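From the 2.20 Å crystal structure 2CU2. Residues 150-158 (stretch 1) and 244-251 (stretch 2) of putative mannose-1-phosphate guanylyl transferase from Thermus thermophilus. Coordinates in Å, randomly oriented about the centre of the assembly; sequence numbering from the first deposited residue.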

# COMPACT_ATOMS: atom_id res chain seq x y z
N TYR A 150 25.14 15.01 -20.31
CA TYR A 150 25.78 16.26 -19.91
C TYR A 150 26.30 16.99 -21.14
O TYR A 150 26.41 16.40 -22.21
CB TYR A 150 26.95 15.98 -18.95
CG TYR A 150 26.54 15.47 -17.59
CD1 TYR A 150 25.90 14.24 -17.44
CD2 TYR A 150 26.79 16.22 -16.43
CE1 TYR A 150 25.52 13.77 -16.19
CE2 TYR A 150 26.42 15.76 -15.17
CZ TYR A 150 25.78 14.53 -15.06
OH TYR A 150 25.38 14.08 -13.84
N ILE A 151 26.61 18.27 -20.97
CA ILE A 151 27.13 19.09 -22.06
C ILE A 151 28.39 19.84 -21.62
O ILE A 151 28.44 20.39 -20.52
CB ILE A 151 26.12 20.15 -22.52
CG1 ILE A 151 24.79 19.48 -22.91
CG2 ILE A 151 26.69 20.92 -23.69
CD1 ILE A 151 23.69 20.48 -23.26
N ARG A 152 29.41 19.85 -22.47
CA ARG A 152 30.66 20.56 -22.19
C ARG A 152 30.46 22.00 -22.60
O ARG A 152 30.00 22.26 -23.71
CB ARG A 152 31.83 20.01 -23.01
CG ARG A 152 32.13 18.54 -22.87
CD ARG A 152 33.52 18.26 -23.45
NE ARG A 152 33.82 16.83 -23.56
CZ ARG A 152 33.37 16.05 -24.54
NH1 ARG A 152 32.60 16.55 -25.50
NH2 ARG A 152 33.68 14.76 -24.55
N LEU A 153 30.82 22.93 -21.73
CA LEU A 153 30.66 24.34 -22.06
C LEU A 153 31.97 25.02 -22.42
O LEU A 153 32.99 24.81 -21.77
CB LEU A 153 30.04 25.09 -20.89
CG LEU A 153 28.64 24.69 -20.41
CD1 LEU A 153 28.23 25.66 -19.31
CD2 LEU A 153 27.65 24.73 -21.57
N GLY A 154 31.94 25.82 -23.48
CA GLY A 154 33.12 26.56 -23.89
C GLY A 154 32.98 27.93 -23.25
O GLY A 154 32.18 28.09 -22.33
N PRO A 155 33.73 28.95 -23.72
CA PRO A 155 33.60 30.28 -23.12
C PRO A 155 32.23 30.91 -23.35
O PRO A 155 31.53 30.57 -24.31
CB PRO A 155 34.73 31.06 -23.79
CG PRO A 155 34.82 30.43 -25.14
CD PRO A 155 34.72 28.95 -24.81
N ARG A 156 31.84 31.82 -22.46
CA ARG A 156 30.56 32.49 -22.55
C ARG A 156 30.59 33.61 -23.59
O ARG A 156 31.54 34.38 -23.65
CB ARG A 156 30.16 33.06 -21.18
CG ARG A 156 28.84 33.82 -21.18
CD ARG A 156 28.14 33.76 -19.83
NE ARG A 156 26.83 34.39 -19.88
CZ ARG A 156 25.80 34.08 -19.09
NH1 ARG A 156 25.93 33.13 -18.17
NH2 ARG A 156 24.64 34.71 -19.22
N GLU A 157 29.53 33.68 -24.40
CA GLU A 157 29.40 34.71 -25.43
C GLU A 157 28.09 35.44 -25.18
O GLU A 157 27.06 35.11 -25.78
CB GLU A 157 29.36 34.07 -26.82
CG GLU A 157 30.45 33.05 -27.09
CD GLU A 157 30.22 32.28 -28.38
OE1 GLU A 157 29.05 32.17 -28.81
OE2 GLU A 157 31.20 31.77 -28.95
N GLY A 158 28.12 36.44 -24.31
CA GLY A 158 26.91 37.18 -24.00
C GLY A 158 25.94 36.37 -23.15
O GLY A 158 26.29 35.91 -22.07
N VAL A 244 27.15 24.58 -32.00
CA VAL A 244 26.17 24.48 -30.92
C VAL A 244 26.34 25.59 -29.88
O VAL A 244 27.44 25.94 -29.47
CB VAL A 244 26.36 23.12 -30.25
CG1 VAL A 244 25.35 22.96 -29.11
CG2 VAL A 244 26.16 22.00 -31.26
N ARG A 245 25.19 26.18 -29.50
CA ARG A 245 25.20 27.14 -28.40
C ARG A 245 24.35 26.63 -27.23
O ARG A 245 23.42 25.86 -27.39
CB ARG A 245 24.62 28.46 -28.92
CG ARG A 245 25.61 29.24 -29.78
CD ARG A 245 24.93 30.39 -30.55
NE ARG A 245 25.93 31.22 -31.22
CZ ARG A 245 25.47 32.20 -32.03
NH1 ARG A 245 24.17 32.37 -32.19
NH2 ARG A 245 26.33 32.99 -32.67
N VAL A 246 24.73 27.06 -26.01
CA VAL A 246 24.00 26.60 -24.84
C VAL A 246 23.58 27.76 -23.93
O VAL A 246 24.37 28.61 -23.57
CB VAL A 246 24.90 25.63 -24.07
CG1 VAL A 246 24.15 25.06 -22.87
CG2 VAL A 246 25.34 24.50 -24.98
N VAL A 247 22.30 27.72 -23.56
CA VAL A 247 21.72 28.63 -22.57
C VAL A 247 21.50 27.93 -21.23
O VAL A 247 20.93 26.86 -21.14
CB VAL A 247 20.39 29.14 -23.12
CG1 VAL A 247 19.74 30.08 -22.11
CG2 VAL A 247 20.63 29.89 -24.42
N LEU A 248 22.02 28.57 -20.16
CA LEU A 248 21.88 27.99 -18.84
C LEU A 248 20.57 28.42 -18.17
O LEU A 248 20.31 29.59 -17.92
CB LEU A 248 23.06 28.44 -17.98
CG LEU A 248 24.37 27.74 -18.36
CD1 LEU A 248 25.47 27.97 -17.33
CD2 LEU A 248 24.22 26.23 -18.51
N GLY A 249 19.70 27.42 -17.91
CA GLY A 249 18.48 27.70 -17.17
C GLY A 249 18.73 27.62 -15.66
O GLY A 249 19.43 26.75 -15.17
N ARG A 250 18.16 28.59 -14.92
CA ARG A 250 18.42 28.64 -13.49
C ARG A 250 17.18 28.31 -12.67
O ARG A 250 17.13 28.48 -11.45
CB ARG A 250 18.92 30.04 -13.14
CG ARG A 250 20.07 30.49 -14.04
CD ARG A 250 20.98 31.49 -13.32
NE ARG A 250 22.10 31.87 -14.19
CZ ARG A 250 23.13 31.00 -14.27
NH1 ARG A 250 23.10 29.86 -13.61
NH2 ARG A 250 24.18 31.30 -15.04
N PHE A 251 16.13 27.81 -13.35
CA PHE A 251 14.98 27.29 -12.63
C PHE A 251 15.19 25.85 -12.18
O PHE A 251 15.99 25.11 -12.73
CB PHE A 251 13.78 27.38 -13.57
CG PHE A 251 14.14 26.81 -14.91
CD1 PHE A 251 14.16 25.43 -15.09
CD2 PHE A 251 14.46 27.66 -15.96
CE1 PHE A 251 14.52 24.91 -16.33
CE2 PHE A 251 14.82 27.12 -17.19
CZ PHE A 251 14.84 25.75 -17.38

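Two β-strands, 150-157 and one beginning at Val244, cross almost at right angles, at 92°, with their axes 8.3 Å apart at closest approach. That spacing is too wide for backbone pairing, and no hydrogen bond joins the stretches; the strands pack through side chains. The crossing centres on Leu153 and Val246, whose CA atoms lie 7.6 Å apart.

Strand alternation supplies the apolar contact. Ile151 and Leu153 point toward the other stretch while Arg152 between them points away; likewise Val246 and Leu248 point toward it and Val247 away. Val246, compact and branched at CB, packs against two partners: its CG1 lies 3.7 Å from Leu153 CD2, and its CG2 lies 4.0 Å from Ile151 CG2 and 4.1 Å from Leu153 CD2. Leu153, with its longer fork, also reaches Leu248, CD1 to CD1 at 4.1 Å. These nonpolar groups suit a contact made by van der Waals packing, which accounts for much of the modest 270 Å² buried.

Charged residues meet beyond this patch, toward the C-terminal end of stretch 1. Glu157 OE1 lies 4.1 Å from Arg245 NE, beyond a salt bridge but near enough for electrostatic attraction. Conversely, Arg156 NH1 and Arg250 NH2 approach edge to edge at 4.0 Å, an unfavourable pairing of like charges; Arg156 NE is hydrogen-bonded to Gly158 O (2.7 Å) within its own stretch.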